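LbaCas13a H328A (C2c2) (Lachnospiraceae bacterium NK4A179, PDB 5WLH) binds a CRISPR guide RNA, here as its precursor, and probably acts as an RNA-guided ribonuclease that cleaves target RNA. Local coordinates at residues A[1013-1018]-A[1024-1029]; A[1062-1067]-A[1097-1102]. All blocks are in the same frame, centred on the assembly; numbering follows the deposited sequence.

Interaction 1 of 2, residues A[1013-1018]-A[1024-1029]; sequences NRFCNS and QKVALY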
ATOM      1  N   ASN A1013     -45.568  -9.161   0.996  1.00 55.78           N
ATOM      2  CA  ASN A1013     -46.460  -9.014  -0.150  1.00 56.16           C
ATOM      3  C   ASN A1013     -47.462  -7.888   0.079  1.00 52.44           C
ATOM      4  O   ASN A1013     -47.761  -7.120  -0.842  1.00 49.17           O
ATOM      5  CB  ASN A1013     -47.175 -10.337  -0.426  1.00 57.26           C
ATOM      6  CG  ASN A1013     -48.087 -10.269  -1.638  1.00 57.06           C
ATOM      7  OD1 ASN A1013     -47.634 -10.068  -2.768  1.00 56.46           O
ATOM      8  ND2 ASN A1013     -49.382 -10.440  -1.408  1.00 58.93           N
ATOM      9  N   ARG A1014     -47.985  -7.774   1.302  1.00 58.01           N
ATOM     10  CA  ARG A1014     -48.862  -6.657   1.642  1.00 61.58           C
ATOM     11  C   ARG A1014     -48.149  -5.325   1.456  1.00 58.52           C
ATOM     12  O   ARG A1014     -48.727  -4.360   0.939  1.00 54.67           O
ATOM     13  CB  ARG A1014     -49.349  -6.796   3.086  1.00 66.10           C
ATOM     14  CG  ARG A1014     -50.855  -6.909   3.246  1.00 70.85           C
ATOM     15  CD  ARG A1014     -51.241  -7.072   4.714  1.00 74.36           C
ATOM     16  NE  ARG A1014     -50.764  -8.329   5.287  1.00 77.49           N
ATOM     17  CZ  ARG A1014     -49.875  -8.415   6.276  1.00 79.43           C
ATOM     18  NH1 ARG A1014     -49.356  -7.314   6.806  1.00 80.24           N
ATOM     19  NH2 ARG A1014     -49.503  -9.603   6.735  1.00 79.34           N
ATOM     20  N   PHE A1015     -46.882  -5.262   1.868  1.00 56.50           N
ATOM     21  CA  PHE A1015     -46.127  -4.016   1.811  1.00 53.02           C
ATOM     22  C   PHE A1015     -45.876  -3.580   0.372  1.00 51.43           C
ATOM     23  O   PHE A1015     -45.966  -2.388   0.056  1.00 51.41           O
ATOM     24  CB  PHE A1015     -44.814  -4.197   2.570  1.00 54.00           C
ATOM     25  CG  PHE A1015     -43.982  -2.958   2.666  1.00 52.03           C
ATOM     26  CD1 PHE A1015     -44.260  -1.998   3.623  1.00 48.52           C
ATOM     27  CD2 PHE A1015     -42.898  -2.769   1.822  1.00 49.48           C
ATOM     28  CE1 PHE A1015     -43.484  -0.864   3.727  1.00 48.38           C
ATOM     29  CE2 PHE A1015     -42.119  -1.638   1.923  1.00 48.29           C
ATOM     30  CZ  PHE A1015     -42.410  -0.681   2.876  1.00 44.68           C
ATOM     31  N   CYS A1016     -45.565  -4.527  -0.517  1.00 49.57           N
ATOM     32  CA  CYS A1016     -45.305  -4.165  -1.906  1.00 49.56           C
ATOM     33  C   CYS A1016     -46.586  -3.826  -2.653  1.00 49.01           C
ATOM     34  O   CYS A1016     -46.549  -3.079  -3.636  1.00 48.08           O
ATOM     35  CB  CYS A1016     -44.568  -5.297  -2.624  1.00 51.93           C
ATOM     36  SG  CYS A1016     -42.997  -5.753  -1.858  1.00 49.84           S
ATOM     37  N   ASN A1017     -47.714  -4.378  -2.225  1.00 53.15           N
ATOM     38  CA  ASN A1017     -48.999  -4.075  -2.840  1.00 59.51           C
ATOM     39  C   ASN A1017     -49.679  -2.864  -2.215  1.00 56.88           C
ATOM     40  O   ASN A1017     -50.749  -2.461  -2.681  1.00 56.25           O
ATOM     41  CB  ASN A1017     -49.921  -5.293  -2.761  1.00 66.27           C
ATOM     42  CG  ASN A1017     -49.581  -6.336  -3.802  1.00 74.26           C
ATOM     43  OD1 ASN A1017     -49.811  -6.134  -4.997  1.00 76.78           O
ATOM     44  ND2 ASN A1017     -49.018  -7.455  -3.358  1.00 76.68           N
ATOM     45  N   SER A1018     -49.080  -2.278  -1.185  1.00 53.57           N
ATOM     46  CA  SER A1018     -49.601  -1.066  -0.579  1.00 52.06           C
ATOM     47  C   SER A1018     -49.199   0.161  -1.393  1.00 55.16           C
ATOM     48  O   SER A1018     -48.199   0.156  -2.117  1.00 53.63           O
ATOM     49  CB  SER A1018     -49.088  -0.934   0.851  1.00 52.01           C
ATOM     50  OG  SER A1018     -47.772  -0.410   0.846  1.00 48.54           O
ATOM     51  N   GLN A1024     -48.704   5.454  -6.899  1.00 81.67           N
ATOM     52  CA  GLN A1024     -47.475   4.674  -6.889  1.00 78.73           C
ATOM     53  C   GLN A1024     -47.518   3.727  -5.704  1.00 72.22           C
ATOM     54  O   GLN A1024     -47.599   4.169  -4.552  1.00 71.65           O
ATOM     55  CB  GLN A1024     -46.238   5.562  -6.786  1.00 81.18           C
ATOM     56  CG  GLN A1024     -44.896   4.889  -7.056  1.00 82.44           C
ATOM     57  CD  GLN A1024     -44.929   3.858  -8.164  1.00 83.32           C
ATOM     58  OE1 GLN A1024     -44.754   4.192  -9.335  1.00 84.72           O
ATOM     59  NE2 GLN A1024     -45.103   2.589  -7.799  1.00 83.90           N
ATOM     60  N   LYS A1025     -47.458   2.433  -5.987  1.00 66.94           N
ATOM     61  CA  LYS A1025     -47.338   1.419  -4.956  1.00 63.74           C
ATOM     62  C   LYS A1025     -45.869   1.078  -4.730  1.00 54.51           C
ATOM     63  O   LYS A1025     -45.019   1.271  -5.602  1.00 50.98           O
ATOM     64  CB  LYS A1025     -48.134   0.176  -5.332  1.00 67.74           C
ATOM     65  CG  LYS A1025     -49.580   0.479  -5.682  1.00 70.57           C
ATOM     66  CD  LYS A1025     -50.501  -0.660  -5.300  1.00 72.34           C
ATOM     67  CE  LYS A1025     -49.939  -2.002  -5.732  1.00 73.23           C
ATOM     68  NZ  LYS A1025     -50.907  -3.102  -5.451  1.00 73.90           N
ATOM     69  N   VAL A1026     -45.584   0.574  -3.528  1.00 49.85           N
ATOM     70  CA  VAL A1026     -44.208   0.278  -3.124  1.00 50.63           C
ATOM     71  C   VAL A1026     -43.508  -0.571  -4.181  1.00 52.02           C
ATOM     72  O   VAL A1026     -42.467  -0.183  -4.728  1.00 53.21           O
ATOM     73  CB  VAL A1026     -44.193  -0.410  -1.749  1.00 48.57           C
ATOM     74  CG1 VAL A1026     -42.825  -1.035  -1.471  1.00 48.72           C
ATOM     75  CG2 VAL A1026     -44.580   0.587  -0.658  1.00 48.41           C
ATOM     76  N   ALA A1027     -44.085  -1.730  -4.499  1.00 46.90           N
ATOM     77  CA  ALA A1027     -43.539  -2.661  -5.499  1.00 46.72           C
ATOM     78  C   ALA A1027     -42.126  -3.032  -5.057  1.00 45.76           C
ATOM     79  O   ALA A1027     -41.954  -3.452  -3.900  1.00 43.58           O
ATOM     80  CB  ALA A1027     -43.652  -2.046  -6.891  1.00 46.53           C
ATOM     81  N   LEU A1028     -41.117  -2.917  -5.925  1.00 46.12           N
ATOM     82  CA  LEU A1028     -39.707  -3.087  -5.592  1.00 47.24           C
ATOM     83  C   LEU A1028     -39.334  -4.518  -5.214  1.00 48.45           C
ATOM     84  O   LEU A1028     -38.500  -5.138  -5.882  1.00 53.91           O
ATOM     85  CB  LEU A1028     -39.311  -2.126  -4.464  1.00 46.75           C
ATOM     86  CG  LEU A1028     -39.241  -0.652  -4.873  1.00 46.74           C
ATOM     87  CD1 LEU A1028     -38.908   0.236  -3.689  1.00 45.25           C
ATOM     88  CD2 LEU A1028     -38.231  -0.467  -5.995  1.00 48.46           C
ATOM     89  N   TYR A1029     -39.935  -5.057  -4.155  1.00 45.30           N
ATOM     90  CA  TYR A1029     -39.390  -6.227  -3.480  1.00 45.04           C
ATOM     91  C   TYR A1029     -40.152  -7.518  -3.759  1.00 49.21           C
ATOM     92  O   TYR A1029     -39.837  -8.549  -3.153  1.00 47.34           O
ATOM     93  CB  TYR A1029     -39.336  -5.962  -1.977  1.00 42.76           C
ATOM     94  CG  TYR A1029     -38.610  -4.676  -1.650  1.00 44.07           C
ATOM     95  CD1 TYR A1029     -37.239  -4.557  -1.852  1.00 40.86           C
ATOM     96  CD2 TYR A1029     -39.303  -3.563  -1.184  1.00 43.82           C
ATOM     97  CE1 TYR A1029     -36.571  -3.377  -1.566  1.00 42.03           C
ATOM     98  CE2 TYR A1029     -38.643  -2.379  -0.898  1.00 43.22           C
ATOM     99  CZ  TYR A1029     -37.277  -2.292  -1.092  1.00 44.11           C
ATOM    100  OH  TYR A1029     -36.617  -1.113  -0.807  1.00 41.27           O
TER

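Interaction 2 of 2, residues A[1062-1067]-A[1097-1102]; sequences RSDIVE and QEMKNI. With nucleotides of chain B.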
ATOM      1  N   ARG A1062     -40.483   2.839   4.795  1.00 47.19           N
ATOM      2  CA  ARG A1062     -41.499   3.363   3.887  1.00 41.97           C
ATOM      3  C   ARG A1062     -41.131   4.764   3.409  1.00 37.42           C
ATOM      4  O   ARG A1062     -41.187   5.059   2.208  1.00 35.75           O
ATOM      5  CB  ARG A1062     -42.866   3.363   4.578  1.00 40.98           C
ATOM      6  CG  ARG A1062     -43.989   3.929   3.717  1.00 46.32           C
ATOM      7  CD  ARG A1062     -45.349   3.746   4.384  1.00 45.59           C
ATOM      8  NE  ARG A1062     -45.854   2.380   4.265  1.00 43.60           N
ATOM      9  CZ  ARG A1062     -46.428   1.883   3.171  1.00 44.79           C
ATOM     10  NH1 ARG A1062     -46.559   2.633   2.081  1.00 44.45           N
ATOM     11  NH2 ARG A1062     -46.863   0.631   3.162  1.00 45.11           N
ATOM     12  N   SER A1063     -40.722   5.637   4.335  1.00 41.51           N
ATOM     13  CA  SER A1063     -40.431   7.016   3.957  1.00 43.47           C
ATOM     14  C   SER A1063     -39.253   7.099   2.994  1.00 42.27           C
ATOM     15  O   SER A1063     -39.201   8.013   2.160  1.00 41.03           O
ATOM     16  CB  SER A1063     -40.172   7.873   5.200  1.00 46.81           C
ATOM     17  OG  SER A1063     -39.010   7.461   5.890  1.00 50.87           O
ATOM     18  N   ASP A1064     -38.307   6.160   3.091  1.00 43.74           N
ATOM     19  CA  ASP A1064     -37.261   6.050   2.074  1.00 38.54           C
ATOM     20  C   ASP A1064     -37.865   5.766   0.707  1.00 34.63           C
ATOM     21  O   ASP A1064     -37.504   6.397  -0.292  1.00 37.01           O
ATOM     22  CB  ASP A1064     -36.276   4.938   2.443  1.00 40.65           C
ATOM     23  CG  ASP A1064     -35.400   5.289   3.629  1.00 43.20           C
ATOM     24  OD1 ASP A1064     -35.126   6.490   3.842  1.00 40.08           O
ATOM     25  OD2 ASP A1064     -34.981   4.349   4.343  1.00 47.12           O
ATOM     26  N   ILE A1065     -38.767   4.785   0.645  1.00 34.14           N
ATOM     27  CA  ILE A1065     -39.386   4.400  -0.616  1.00 34.24           C
ATOM     28  C   ILE A1065     -40.262   5.531  -1.133  1.00 37.03           C
ATOM     29  O   ILE A1065     -40.322   5.792  -2.339  1.00 35.52           O
ATOM     30  CB  ILE A1065     -40.174   3.095  -0.430  1.00 37.47           C
ATOM     31  CG1 ILE A1065     -39.227   1.960  -0.007  1.00 34.83           C
ATOM     32  CG2 ILE A1065     -40.915   2.728  -1.690  1.00 41.96           C
ATOM     33  CD1 ILE A1065     -39.915   0.836   0.697  1.00 33.74           C
ATOM     34  N   VAL A1066     -40.928   6.235  -0.221  1.00 42.25           N
ATOM     35  CA  VAL A1066     -41.685   7.423  -0.593  1.00 39.81           C
ATOM     36  C   VAL A1066     -40.765   8.459  -1.229  1.00 42.71           C
ATOM     37  O   VAL A1066     -41.041   8.978  -2.319  1.00 43.99           O
ATOM     38  CB  VAL A1066     -42.408   7.987   0.641  1.00 42.21           C
ATOM     39  CG1 VAL A1066     -42.930   9.397   0.376  1.00 42.72           C
ATOM     40  CG2 VAL A1066     -43.520   7.033   1.074  1.00 43.15           C
ATOM     41  N   GLU A1067     -39.650   8.767  -0.561  1.00 43.76           N
ATOM     42  CA  GLU A1067     -38.713   9.758  -1.086  1.00 41.30           C
ATOM     43  C   GLU A1067     -38.107   9.301  -2.409  1.00 41.05           C
ATOM     44  O   GLU A1067     -37.907  10.111  -3.322  1.00 38.79           O
ATOM     45  CB  GLU A1067     -37.627  10.041  -0.046  1.00 42.79           C
ATOM     46  CG  GLU A1067     -36.605  11.105  -0.439  1.00 49.24           C
ATOM     47  CD  GLU A1067     -37.164  12.523  -0.429  1.00 55.87           C
ATOM     48  OE1 GLU A1067     -38.364  12.704  -0.122  1.00 56.93           O
ATOM     49  OE2 GLU A1067     -36.390  13.461  -0.727  1.00 57.47           O
ATOM     50  N   GLN A1097     -30.211   9.394  -7.061  1.00 31.85           N
ATOM     51  CA  GLN A1097     -29.216   8.330  -7.104  1.00 32.90           C
ATOM     52  C   GLN A1097     -28.944   7.794  -5.706  1.00 31.94           C
ATOM     53  O   GLN A1097     -28.877   6.574  -5.498  1.00 31.46           O
ATOM     54  CB  GLN A1097     -27.933   8.855  -7.748  1.00 35.29           C
ATOM     55  CG  GLN A1097     -28.111   9.232  -9.213  1.00 38.55           C
ATOM     56  CD  GLN A1097     -26.827   9.693  -9.870  1.00 41.89           C
ATOM     57  OE1 GLN A1097     -26.093  10.526  -9.328  1.00 47.19           O
ATOM     58  NE2 GLN A1097     -26.537   9.139 -11.038  1.00 44.33           N
ATOM     59  N   GLU A1098     -28.831   8.689  -4.724  1.00 31.10           N
ATOM     60  CA  GLU A1098     -28.600   8.241  -3.351  1.00 35.15           C
ATOM     61  C   GLU A1098     -29.766   7.408  -2.831  1.00 33.59           C
ATOM     62  O   GLU A1098     -29.558   6.403  -2.143  1.00 32.81           O
ATOM     63  CB  GLU A1098     -28.342   9.436  -2.432  1.00 37.93           C
ATOM     64  CG  GLU A1098     -27.013  10.128  -2.685  1.00 40.57           C
ATOM     65  CD  GLU A1098     -26.921  11.509  -2.036  1.00 47.93           C
ATOM     66  OE1 GLU A1098     -27.965  12.047  -1.611  1.00 50.22           O
ATOM     67  OE2 GLU A1098     -25.802  12.059  -1.959  1.00 50.59           O
ATOM     68  N   MET A1099     -31.005   7.806  -3.144  1.00 36.52           N
ATOM     69  CA  MET A1099     -32.151   7.047  -2.655  1.00 32.84           C
ATOM     70  C   MET A1099     -32.292   5.719  -3.385  1.00 30.25           C
ATOM     71  O   MET A1099     -32.699   4.715  -2.784  1.00 30.58           O
ATOM     72  CB  MET A1099     -33.441   7.858  -2.800  1.00 36.62           C
ATOM     73  CG  MET A1099     -33.521   9.083  -1.908  1.00 39.09           C
ATOM     74  SD  MET A1099     -33.133   8.758  -0.174  1.00 44.71           S
ATOM     75  CE  MET A1099     -34.170   7.352   0.216  1.00 37.78           C
ATOM     76  N   LYS A1100     -31.986   5.698  -4.685  1.00 30.86           N
ATOM     77  CA  LYS A1100     -31.998   4.427  -5.399  1.00 35.57           C
ATOM     78  C   LYS A1100     -31.006   3.456  -4.770  1.00 35.45           C
ATOM     79  O   LYS A1100     -31.319   2.279  -4.564  1.00 36.45           O
ATOM     80  CB  LYS A1100     -31.685   4.652  -6.878  1.00 36.14           C
ATOM     81  CG  LYS A1100     -31.902   3.421  -7.764  1.00 39.36           C
ATOM     82  CD  LYS A1100     -31.644   3.761  -9.227  1.00 45.94           C
ATOM     83  CE  LYS A1100     -31.912   2.572 -10.121  1.00 50.44           C
ATOM     84  NZ  LYS A1100     -32.894   1.640  -9.503  1.00 56.01           N
ATOM     85  N   ASN A1101     -29.819   3.953  -4.416  1.00 33.86           N
ATOM     86  CA  ASN A1101     -28.821   3.109  -3.770  1.00 33.08           C
ATOM     87  C   ASN A1101     -29.337   2.542  -2.451  1.00 34.47           C
ATOM     88  O   ASN A1101     -28.982   1.419  -2.069  1.00 36.74           O
ATOM     89  CB  ASN A1101     -27.535   3.911  -3.559  1.00 33.08           C
ATOM     90  CG  ASN A1101     -26.721   4.037  -4.837  1.00 33.70           C
ATOM     91  OD1 ASN A1101     -26.907   3.265  -5.766  1.00 37.90           O
ATOM     92  ND2 ASN A1101     -25.818   5.002  -4.885  1.00 33.92           N
ATOM     93  N   ILE A1102     -30.201   3.279  -1.758  1.00 32.64           N
ATOM     94  CA  ILE A1102     -30.733   2.789  -0.491  1.00 31.84           C
ATOM     95  C   ILE A1102     -31.772   1.697  -0.729  1.00 31.85           C
ATOM     96  O   ILE A1102     -31.683   0.596  -0.168  1.00 28.38           O
ATOM     97  CB  ILE A1102     -31.306   3.955   0.330  1.00 33.66           C
ATOM     98  CG1 ILE A1102     -30.157   4.796   0.889  1.00 33.90           C
ATOM     99  CG2 ILE A1102     -32.199   3.444   1.449  1.00 34.43           C
ATOM    100  CD1 ILE A1102     -30.573   6.167   1.358  1.00 30.89           C
TER
ATOM    101  P     A B  38     -29.217   1.397 -12.813  1.00 40.05           P
ATOM    102  OP1   A B  38     -29.672   0.781 -11.537  1.00 35.09           O
ATOM    103  OP2   A B  38     -30.211   2.194 -13.592  1.00 38.40           O
ATOM    104  O5'   A B  38     -27.998   2.385 -12.579  1.00 39.87           O
ATOM    105  C5'   A B  38     -27.293   2.939 -13.684  1.00 38.82           C
ATOM    106  C4'   A B  38     -26.976   4.397 -13.467  1.00 44.17           C
ATOM    107  O4'   A B  38     -28.123   5.207 -13.842  1.00 44.83           O
ATOM    108  C3'   A B  38     -26.636   4.785 -12.028  1.00 44.73           C
ATOM    109  O3'   A B  38     -25.682   5.836 -12.047  1.00 41.99           O
ATOM    110  C2'   A B  38     -27.948   5.351 -11.509  1.00 47.53           C
ATOM    111  O2'   A B  38     -27.801   6.259 -10.439  1.00 50.20           O
ATOM    112  C1'   A B  38     -28.481   6.043 -12.758  1.00 47.28           C
ATOM    113  N9    A B  38     -29.929   6.244 -12.767  1.00 46.17           N
ATOM    114  C8    A B  38     -30.933   5.317 -12.661  1.00 48.54           C
ATOM    115  N7    A B  38     -32.133   5.843 -12.701  1.00 49.90           N
ATOM    116  C5    A B  38     -31.897   7.204 -12.851  1.00 49.56           C
ATOM    117  C6    A B  38     -32.754   8.312 -12.959  1.00 51.40           C
ATOM    118  N6    A B  38     -34.082   8.211 -12.934  1.00 52.16           N
ATOM    119  N1    A B  38     -32.197   9.534 -13.088  1.00 50.58           N
ATOM    120  C2    A B  38     -30.861   9.634 -13.112  1.00 50.52           C
ATOM    121  N3    A B  38     -29.952   8.667 -13.016  1.00 48.29           N
ATOM    122  C4    A B  38     -30.544   7.466 -12.889  1.00 48.84           C
ATOM    123  P     G B  39     -24.152   5.517 -11.721  1.00 44.47           P
ATOM    124  OP1   G B  39     -23.384   6.746 -12.037  1.00 41.91           O
ATOM    125  OP2   G B  39     -23.812   4.227 -12.385  1.00 45.75           O
ATOM    126  O5'   G B  39     -24.150   5.233 -10.146  1.00 43.64           O
ATOM    127  C5'   G B  39     -24.477   6.251  -9.200  1.00 41.25           C
ATOM    128  C4'   G B  39     -23.586   6.188  -7.980  1.00 42.92           C
ATOM    129  O4'   G B  39     -23.929   5.017  -7.173  1.00 40.23           O
ATOM    130  C3'   G B  39     -22.087   6.062  -8.276  1.00 42.38           C
ATOM    131  O3'   G B  39     -21.353   6.677  -7.219  1.00 42.24           O
ATOM    132  C2'   G B  39     -21.872   4.559  -8.168  1.00 42.13           C
ATOM    133  O2'   G B  39     -20.536   4.147  -7.975  1.00 42.28           O
ATOM    134  C1'   G B  39     -22.753   4.251  -6.964  1.00 40.80           C
ATOM    135  N9    G B  39     -23.070   2.833  -6.784  1.00 37.49           N
ATOM    136  C8    G B  39     -22.898   2.096  -5.634  1.00 38.00           C
ATOM    137  N7    G B  39     -23.241   0.842  -5.781  1.00 40.34           N
ATOM    138  C5    G B  39     -23.652   0.746  -7.106  1.00 39.44           C
ATOM    139  C6    G B  39     -24.134  -0.361  -7.859  1.00 41.28           C
ATOM    140  O6    G B  39     -24.316  -1.536  -7.505  1.00 41.81           O
ATOM    141  N1    G B  39     -24.428   0.008  -9.166  1.00 39.66           N
ATOM    142  C2    G B  39     -24.280   1.260  -9.702  1.00 37.18           C
ATOM    143  N2    G B  39     -24.626   1.413 -10.991  1.00 37.84           N
ATOM    144  N3    G B  39     -23.841   2.294  -9.014  1.00 38.14           N
ATOM    145  C4    G B  39     -23.543   1.968  -7.739  1.00 38.48           C
TER

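Interaction 1 of 2, residues A[1013-1018]-A[1024-1029]
Lys1025 grips the C-terminal end of helix 1008-1017 through Asn1017, its NZ lying 2.8 Å from the backbone O of Asn1017 and 3.3 Å from the OD1 of the same residue. The amide oxygen is met in its plane, on a lone pair, whereas the ammonium group stands tilted from the plane of the backbone carbonyl. The lysine chain gets there by bending at chi2 and chi3 (-46°), which lays CD and CE along the Asn1017 carbonyl. The amide nitrogen is used too: Asn1017 ND2 reaches back one turn to Asn1013 O, from the face of that carbonyl opposite the helical N-H of Asn1017, and this should fix the turn of the amide.

Two backbone bonds join the segments directly. Ala1027 N donates to Cys1016 O at 2.9 Å, and Val1026 N to Ser1018 O at 3.0 Å, the latter nearly head-on (C=O...N angle 169°).

Behind them, Val1026 CG1 touches the Phe1015 ring at CE2 (3.5 Å), while CG2 sits over one face of that ring, toward its rim, and 3.7 Å from Ser1018 OG. That hydroxyl bonds to Phe1015 O and to Arg1062 of helix 1062-1075. Cys1016 SG lies 3.7 Å from Tyr1029 CB, near the plane of the tyrosine ring.

The second strand of a tight two-stranded hairpin, and the residues after it, thus fold back on the helix. Carbonyls at and just beyond the helix end, where no following turn supplies N-H groups, are answered by backbone N-H groups and one lysine, whose charge probably also suits the helix dipole.

Interaction 2 of 2, residues A[1062-1067]-A[1097-1102]
Met1099 reaches across from helix 1087-1103 and carries most of the contact with helix 1062-1075. Its chain leaves with CG beside the backbone N and bends again at chi2 (-50°) and chi3, which curls the methyl CE onto the backbone of the facing helix. There CE rests 3.5 Å from Asp1064 O and 3.8 Å from Asp1064 OD1. Nearer its backbone, Met1099 CG meets Glu1067 CG at 4.0 Å, the two chains crossing at about a right angle. Ile1102 adds its CG2 branch, 4.1 Å from Asp1064 OD2.

No hydrogen bond spans the two helices. They form an antiparallel helix-loop-helix pair, splayed at 138° between their directions, with local axes 9.5 Å apart at closest approach, in the largely helical C-terminal half of the enzyme.

The polar atoms of Asp1064 are held from outside the pair: OD1 by a salt bridge to Arg1358, and OD2 by the backbone N-H of Ser1061, the N3-to-N-cap half of a capping box, tying the carboxylate to the start of its own helix. The aspartate is buried, and the arginine probably helps keep it ionised.

The RNA contacts come from other sides of helix 1087-1103. Asn1101 ND2 gives a nearly straight bond (168°) to the sugar ring oxygen O4' of G39 of chain B, 3.0 Å away. Gln1097, its chain extended beyond CG, makes a weak bond from NE2 to O2' of A38 of chain B. The aliphatic part of Lys1100 passes this nucleotide, with Lys1100 CE 3.2 Å from OP1 of A38 of chain B and CD 3.8 Å from its C8.

Overall arrangement
From the N terminus, helix 1008-1017 ends in interaction 1, which closes a loop of five residues, 1019-1023, whose strand 1019-1021 pairs with 1024-1025 in a hairpin. The chain then runs through helices 1039-1047 and 1050-1056 to helix 1062-1075, where interaction 2 opens; it closes a longer, largely helical excursion at helix 1087-1103. The two follow in series, neither nested nor crossed, with centres about 14 Å apart. They meet at helix 1062-1075, which carries one side of interaction 2: Arg1062 and Ile1065 meet Phe1015, and Ile1065 also packs on Leu1028. The helix lies between the hairpin region and the RNA-contacting helix 1087-1103, whose last residue, Val1103, accepts the Tyr1029 hydroxyl through its backbone O.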